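Local coordinates for protein type IV pilus biogenesis factor PilY1 (Pseudomonas aeruginosa, PDB 3HX6) that takes part in type IV pilus assembly, twitching motility and adhesion to host cells, with calcium binding and release apparently regulating pilus retraction, at residues V141-W151 / P198-W208. The protein carries 3 engineered substitutions. Sequence-based numbering, arbitrary orientation.
Sequences VVADAFFGGAW and PTVARLHNGKW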
ATOM      1  N   VAL A 141      -9.027 -14.626  15.792  1.00 19.93           N
ATOM      2  CA  VAL A 141      -9.082 -13.198  15.524  1.00 19.52           C
ATOM      3  C   VAL A 141      -7.937 -12.518  16.267  1.00 20.28           C
ATOM      4  O   VAL A 141      -7.723 -12.777  17.453  1.00 22.84           O
ATOM      5  CB  VAL A 141     -10.416 -12.601  16.015  1.00 17.05           C
ATOM      6  CG1 VAL A 141     -10.321 -11.082  16.078  1.00 18.18           C
ATOM      7  CG2 VAL A 141     -11.541 -13.022  15.086  1.00 17.24           C
ATOM      8  N   VAL A 142      -7.184 -11.672  15.572  1.00 19.22           N
ATOM      9  CA  VAL A 142      -6.095 -10.948  16.216  1.00 19.02           C
ATOM     10  C   VAL A 142      -6.415  -9.465  16.098  1.00 17.37           C
ATOM     11  O   VAL A 142      -6.908  -9.013  15.070  1.00 17.04           O
ATOM     12  CB  VAL A 142      -4.719 -11.225  15.553  1.00 19.02           C
ATOM     13  CG1 VAL A 142      -4.405 -12.716  15.616  1.00 21.16           C
ATOM     14  CG2 VAL A 142      -4.713 -10.736  14.109  1.00 18.56           C
ATOM     15  N   ALA A 143      -6.151  -8.709  17.153  1.00 16.25           N
ATOM     16  CA  ALA A 143      -6.435  -7.287  17.120  1.00 16.47           C
ATOM     17  C   ALA A 143      -5.655  -6.572  18.200  1.00 16.62           C
ATOM     18  O   ALA A 143      -5.154  -7.196  19.136  1.00 17.27           O
ATOM     19  CB  ALA A 143      -7.936  -7.046  17.316  1.00 17.16           C
ATOM     20  N   ASP A 144      -5.527  -5.258  18.051  1.00 15.87           N
ATOM     21  CA  ASP A 144      -4.850  -4.459  19.056  1.00 16.89           C
ATOM     22  C   ASP A 144      -5.941  -4.000  20.011  1.00 15.94           C
ATOM     23  O   ASP A 144      -7.038  -3.645  19.584  1.00 15.05           O
ATOM     24  CB  ASP A 144      -4.158  -3.251  18.423  1.00 18.61           C
ATOM     25  CG  ASP A 144      -2.890  -3.633  17.681  1.00 19.64           C
ATOM     26  OD1 ASP A 144      -2.413  -4.768  17.874  1.00 20.04           O
ATOM     27  OD2 ASP A 144      -2.365  -2.798  16.918  1.00 20.66           O
ATOM     28  N   ALA A 145      -5.652  -4.042  21.303  1.00 15.19           N
ATOM     29  CA  ALA A 145      -6.622  -3.628  22.302  1.00 15.10           C
ATOM     30  C   ALA A 145      -5.895  -2.955  23.453  1.00 14.91           C
ATOM     31  O   ALA A 145      -4.704  -3.164  23.654  1.00 15.51           O
ATOM     32  CB  ALA A 145      -7.412  -4.838  22.806  1.00 12.18           C
ATOM     33  N   PHE A 146      -6.622  -2.151  24.211  1.00 16.02           N
ATOM     34  CA  PHE A 146      -6.033  -1.446  25.332  1.00 16.34           C
ATOM     35  C   PHE A 146      -6.635  -1.927  26.642  1.00 17.28           C
ATOM     36  O   PHE A 146      -7.855  -1.956  26.798  1.00 16.08           O
ATOM     37  CB  PHE A 146      -6.265   0.057  25.155  1.00 17.01           C
ATOM     38  CG  PHE A 146      -5.540   0.916  26.150  1.00 16.44           C
ATOM     39  CD1 PHE A 146      -6.170   1.339  27.314  1.00 17.32           C
ATOM     40  CD2 PHE A 146      -4.237   1.342  25.899  1.00 17.65           C
ATOM     41  CE1 PHE A 146      -5.518   2.183  28.215  1.00 17.28           C
ATOM     42  CE2 PHE A 146      -3.571   2.185  26.792  1.00 16.54           C
ATOM     43  CZ  PHE A 146      -4.215   2.607  27.951  1.00 18.46           C
ATOM     44  N   PHE A 147      -5.770  -2.328  27.571  1.00 16.22           N
ATOM     45  CA  PHE A 147      -6.197  -2.775  28.890  1.00 17.51           C
ATOM     46  C   PHE A 147      -4.961  -2.898  29.783  1.00 18.57           C
ATOM     47  O   PHE A 147      -3.833  -2.985  29.291  1.00 18.63           O
ATOM     48  CB  PHE A 147      -6.968  -4.098  28.793  1.00 15.46           C
ATOM     49  CG  PHE A 147      -6.173  -5.235  28.223  1.00 17.77           C
ATOM     50  CD1 PHE A 147      -5.383  -6.032  29.048  1.00 17.93           C
ATOM     51  CD2 PHE A 147      -6.232  -5.529  26.861  1.00 18.07           C
ATOM     52  CE1 PHE A 147      -4.662  -7.111  28.530  1.00 16.33           C
ATOM     53  CE2 PHE A 147      -5.514  -6.608  26.332  1.00 19.05           C
ATOM     54  CZ  PHE A 147      -4.729  -7.400  27.171  1.00 19.24           C
ATOM     55  N   GLY A 148      -5.163  -2.881  31.093  1.00 19.18           N
ATOM     56  CA  GLY A 148      -4.023  -2.954  31.986  1.00 20.52           C
ATOM     57  C   GLY A 148      -3.166  -1.718  31.774  1.00 19.87           C
ATOM     58  O   GLY A 148      -1.963  -1.727  32.027  1.00 20.72           O
ATOM     59  N   GLY A 149      -3.798  -0.655  31.282  1.00 20.09           N
ATOM     60  CA  GLY A 149      -3.106   0.599  31.045  1.00 17.62           C
ATOM     61  C   GLY A 149      -2.154   0.628  29.859  1.00 19.94           C
ATOM     62  O   GLY A 149      -1.370   1.567  29.715  1.00 18.97           O
ATOM     63  N   ALA A 150      -2.214  -0.379  28.996  1.00 18.34           N
ATOM     64  CA  ALA A 150      -1.324  -0.405  27.844  1.00 19.00           C
ATOM     65  C   ALA A 150      -1.931  -1.077  26.620  1.00 19.12           C
ATOM     66  O   ALA A 150      -2.950  -1.767  26.706  1.00 19.15           O
ATOM     67  CB  ALA A 150      -0.021  -1.103  28.217  1.00 19.66           C
ATOM     68  N   TRP A 151      -1.298  -0.860  25.476  1.00 17.97           N
ATOM     69  CA  TRP A 151      -1.740  -1.472  24.239  1.00 19.08           C
ATOM     70  C   TRP A 151      -1.154  -2.872  24.170  1.00 20.79           C
ATOM     71  O   TRP A 151      -0.038  -3.105  24.629  1.00 18.79           O
ATOM     72  CB  TRP A 151      -1.276  -0.654  23.034  1.00 19.02           C
ATOM     73  CG  TRP A 151      -2.084   0.578  22.839  1.00 17.02           C
ATOM     74  CD1 TRP A 151      -1.778   1.835  23.258  1.00 14.84           C
ATOM     75  CD2 TRP A 151      -3.368   0.658  22.218  1.00 15.68           C
ATOM     76  NE1 TRP A 151      -2.795   2.701  22.937  1.00 15.44           N
ATOM     77  CE2 TRP A 151      -3.786   2.003  22.299  1.00 15.57           C
ATOM     78  CE3 TRP A 151      -4.210  -0.280  21.604  1.00 16.37           C
ATOM     79  CZ2 TRP A 151      -5.013   2.439  21.787  1.00 15.85           C
ATOM     80  CZ3 TRP A 151      -5.436   0.154  21.094  1.00 13.85           C
ATOM     81  CH2 TRP A 151      -5.821   1.502  21.191  1.00 15.71           C
ATOM     82  N   PRO A 198     -15.442 -13.243  16.567  1.00 16.86           N
ATOM     83  CA  PRO A 198     -15.611 -12.112  17.474  1.00 16.27           C
ATOM     84  C   PRO A 198     -14.979 -10.836  16.948  1.00 16.40           C
ATOM     85  O   PRO A 198     -14.120 -10.867  16.059  1.00 16.79           O
ATOM     86  CB  PRO A 198     -14.934 -12.600  18.751  1.00 15.92           C
ATOM     87  CG  PRO A 198     -13.799 -13.416  18.214  1.00 17.26           C
ATOM     88  CD  PRO A 198     -14.442 -14.196  17.083  1.00 16.92           C
ATOM     89  N   THR A 199     -15.428  -9.713  17.491  1.00 16.08           N
ATOM     90  CA  THR A 199     -14.873  -8.415  17.144  1.00 17.79           C
ATOM     91  C   THR A 199     -14.276  -7.903  18.447  1.00 17.28           C
ATOM     92  O   THR A 199     -14.838  -8.115  19.522  1.00 16.55           O
ATOM     93  CB  THR A 199     -15.952  -7.413  16.655  1.00 19.40           C
ATOM     94  OG1 THR A 199     -16.335  -7.733  15.310  1.00 18.44           O
ATOM     95  CG2 THR A 199     -15.410  -5.982  16.684  1.00 21.00           C
ATOM     96  N   VAL A 200     -13.123  -7.261  18.350  1.00 15.28           N
ATOM     97  CA  VAL A 200     -12.469  -6.700  19.518  1.00 14.54           C
ATOM     98  C   VAL A 200     -12.639  -5.203  19.371  1.00 13.96           C
ATOM     99  O   VAL A 200     -12.202  -4.623  18.381  1.00 13.65           O
ATOM    100  CB  VAL A 200     -10.983  -7.050  19.548  1.00 14.14           C
ATOM    101  CG1 VAL A 200     -10.313  -6.357  20.732  1.00 13.15           C
ATOM    102  CG2 VAL A 200     -10.820  -8.563  19.651  1.00 13.63           C
ATOM    103  N   ALA A 201     -13.277  -4.570  20.345  1.00 13.97           N
ATOM    104  CA  ALA A 201     -13.506  -3.140  20.219  1.00 15.50           C
ATOM    105  C   ALA A 201     -13.637  -2.400  21.529  1.00 13.26           C
ATOM    106  O   ALA A 201     -13.810  -2.994  22.589  1.00 12.90           O
ATOM    107  CB  ALA A 201     -14.750  -2.902  19.365  1.00 12.39           C
ATOM    108  N   ARG A 202     -13.545  -1.084  21.428  1.00 12.89           N
ATOM    109  CA  ARG A 202     -13.675  -0.212  22.579  1.00 13.40           C
ATOM    110  C   ARG A 202     -15.152   0.115  22.708  1.00 13.09           C
ATOM    111  O   ARG A 202     -15.796   0.493  21.727  1.00 11.51           O
ATOM    112  CB  ARG A 202     -12.877   1.073  22.358  1.00 14.14           C
ATOM    113  CG  ARG A 202     -13.024   2.090  23.475  1.00 16.67           C
ATOM    114  CD  ARG A 202     -12.526   1.548  24.797  1.00 20.23           C
ATOM    115  NE  ARG A 202     -11.943   2.610  25.611  1.00 26.57           N
ATOM    116  CZ  ARG A 202     -12.619   3.642  26.102  1.00 27.88           C
ATOM    117  NH1 ARG A 202     -13.922   3.764  25.873  1.00 28.52           N
ATOM    118  NH2 ARG A 202     -11.984   4.564  26.811  1.00 30.46           N
ATOM    119  N   LEU A 203     -15.691  -0.032  23.912  1.00 11.57           N
ATOM    120  CA  LEU A 203     -17.102   0.247  24.129  1.00 13.84           C
ATOM    121  C   LEU A 203     -17.315   1.436  25.052  1.00 14.29           C
ATOM    122  O   LEU A 203     -16.376   1.928  25.704  1.00 12.60           O
ATOM    123  CB  LEU A 203     -17.814  -0.989  24.700  1.00 13.69           C
ATOM    124  CG  LEU A 203     -17.653  -2.290  23.904  1.00 14.45           C
ATOM    125  CD1 LEU A 203     -18.471  -3.402  24.556  1.00 14.60           C
ATOM    126  CD2 LEU A 203     -18.095  -2.079  22.475  1.00 14.08           C
ATOM    127  N   HIS A 204     -18.558   1.890  25.105  1.00 12.12           N
ATOM    128  CA  HIS A 204     -18.913   3.035  25.925  1.00 14.29           C
ATOM    129  C   HIS A 204     -18.844   2.783  27.431  1.00 14.31           C
ATOM    130  O   HIS A 204     -19.150   3.676  28.213  1.00 11.22           O
ATOM    131  CB  HIS A 204     -20.305   3.540  25.524  1.00 13.54           C
ATOM    132  CG  HIS A 204     -20.299   4.379  24.283  1.00 15.12           C
ATOM    133  ND1 HIS A 204     -19.819   5.671  24.264  1.00 12.52           N
ATOM    134  CD2 HIS A 204     -20.676   4.100  23.011  1.00 12.40           C
ATOM    135  CE1 HIS A 204     -19.902   6.152  23.037  1.00 14.75           C
ATOM    136  NE2 HIS A 204     -20.417   5.217  22.256  1.00 12.76           N
ATOM    137  N   ASN A 205     -18.451   1.577  27.843  1.00 13.96           N
ATOM    138  CA  ASN A 205     -18.336   1.304  29.272  1.00 15.21           C
ATOM    139  C   ASN A 205     -16.903   1.630  29.690  1.00 16.56           C
ATOM    140  O   ASN A 205     -16.463   1.278  30.781  1.00 17.18           O
ATOM    141  CB  ASN A 205     -18.690  -0.158  29.589  1.00 16.23           C
ATOM    142  CG  ASN A 205     -17.609  -1.129  29.178  1.00 16.77           C
ATOM    143  OD1 ASN A 205     -17.003  -0.986  28.120  1.00 17.52           O
ATOM    144  ND2 ASN A 205     -17.370  -2.134  30.012  1.00 16.02           N
ATOM    145  N   GLY A 206     -16.193   2.315  28.793  1.00 16.19           N
ATOM    146  CA  GLY A 206     -14.825   2.737  29.036  1.00 15.49           C
ATOM    147  C   GLY A 206     -13.729   1.715  28.805  1.00 17.69           C
ATOM    148  O   GLY A 206     -12.545   2.025  28.980  1.00 15.73           O
ATOM    149  N   LYS A 207     -14.095   0.507  28.388  1.00 16.36           N
ATOM    150  CA  LYS A 207     -13.089  -0.529  28.198  1.00 17.63           C
ATOM    151  C   LYS A 207     -13.181  -1.283  26.874  1.00 16.39           C
ATOM    152  O   LYS A 207     -14.164  -1.171  26.133  1.00 14.82           O
ATOM    153  CB  LYS A 207     -13.173  -1.521  29.366  1.00 20.51           C
ATOM    154  CG  LYS A 207     -13.249  -0.833  30.733  1.00 22.58           C
ATOM    155  CD  LYS A 207     -13.511  -1.819  31.859  1.00 25.95           C
ATOM    156  CE  LYS A 207     -12.231  -2.470  32.354  1.00 28.71           C
ATOM    157  NZ  LYS A 207     -11.370  -1.465  33.037  1.00 29.03           N
ATOM    158  N   TRP A 208     -12.131  -2.040  26.578  1.00 15.01           N
ATOM    159  CA  TRP A 208     -12.091  -2.845  25.375  1.00 13.51           C
ATOM    160  C   TRP A 208     -12.721  -4.181  25.702  1.00 14.69           C
ATOM    161  O   TRP A 208     -12.572  -4.689  26.811  1.00 16.13           O
ATOM    162  CB  TRP A 208     -10.656  -3.038  24.905  1.00 13.81           C
ATOM    163  CG  TRP A 208     -10.140  -1.848  24.166  1.00 13.93           C
ATOM    164  CD1 TRP A 208      -9.786  -0.637  24.693  1.00 14.03           C
ATOM    165  CD2 TRP A 208      -9.994  -1.730  22.748  1.00 12.38           C
ATOM    166  NE1 TRP A 208      -9.429   0.232  23.684  1.00 13.87           N
ATOM    167  CE2 TRP A 208      -9.547  -0.417  22.480  1.00 13.70           C
ATOM    168  CE3 TRP A 208     -10.194  -2.611  21.676  1.00 14.43           C
ATOM    169  CZ2 TRP A 208      -9.300   0.040  21.180  1.00 12.42           C
ATOM    170  CZ3 TRP A 208      -9.949  -2.156  20.380  1.00 14.49           C
ATOM    171  CH2 TRP A 208      -9.505  -0.839  20.147  1.00 14.47           C
TER
HETATM  172  O   HOH W   1      -9.988  -1.903  28.264  1.00 22.55           O
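Strands 141-147 and 199-202, each the first of its own four-stranded antiparallel sheet, run in nearly the same direction, 23° apart with axes 7.3 Å apart at closest approach, and no direct hydrogen bond joins the two segments. Val141 CG2 lies 3.7 Å from Pro198 CD, the side chains running alongside in opposite senses. Further along, Val200, with CG1 anti to its backbone N (chi1 176°), sends that methyl to Ala145 CB, while its CB meets Ala143 CB at 3.8 Å. At the Phe146 end Trp208 lies against the first strand. Ala145 CA sits over one face of its indole, 4.0 Å from the centroid of the six-membered ring in a CH-pi contact, beside Phe146 N; Ala201 C and Arg202 CB lie over the opposite face. The Trp151 ring approaches Trp208 obliquely, planes at 73°, with CH2 3.8 Å from Trp208 CZ2. Trp208 NE1 hydrogen-bonds to Glu69 OE2, salt-bridged to Arg202 NE; with both faces packed, this helps hold the indole's rotation. One water donates to Phe146 O (2.6 Å) and accepts from Trp208 N (2.7 Å). Neighbouring blades of this C-terminal calcium-binding beta-propeller meet through a largely apolar, buried seam, its polar link water-mediated rather than continuous sheet pairing.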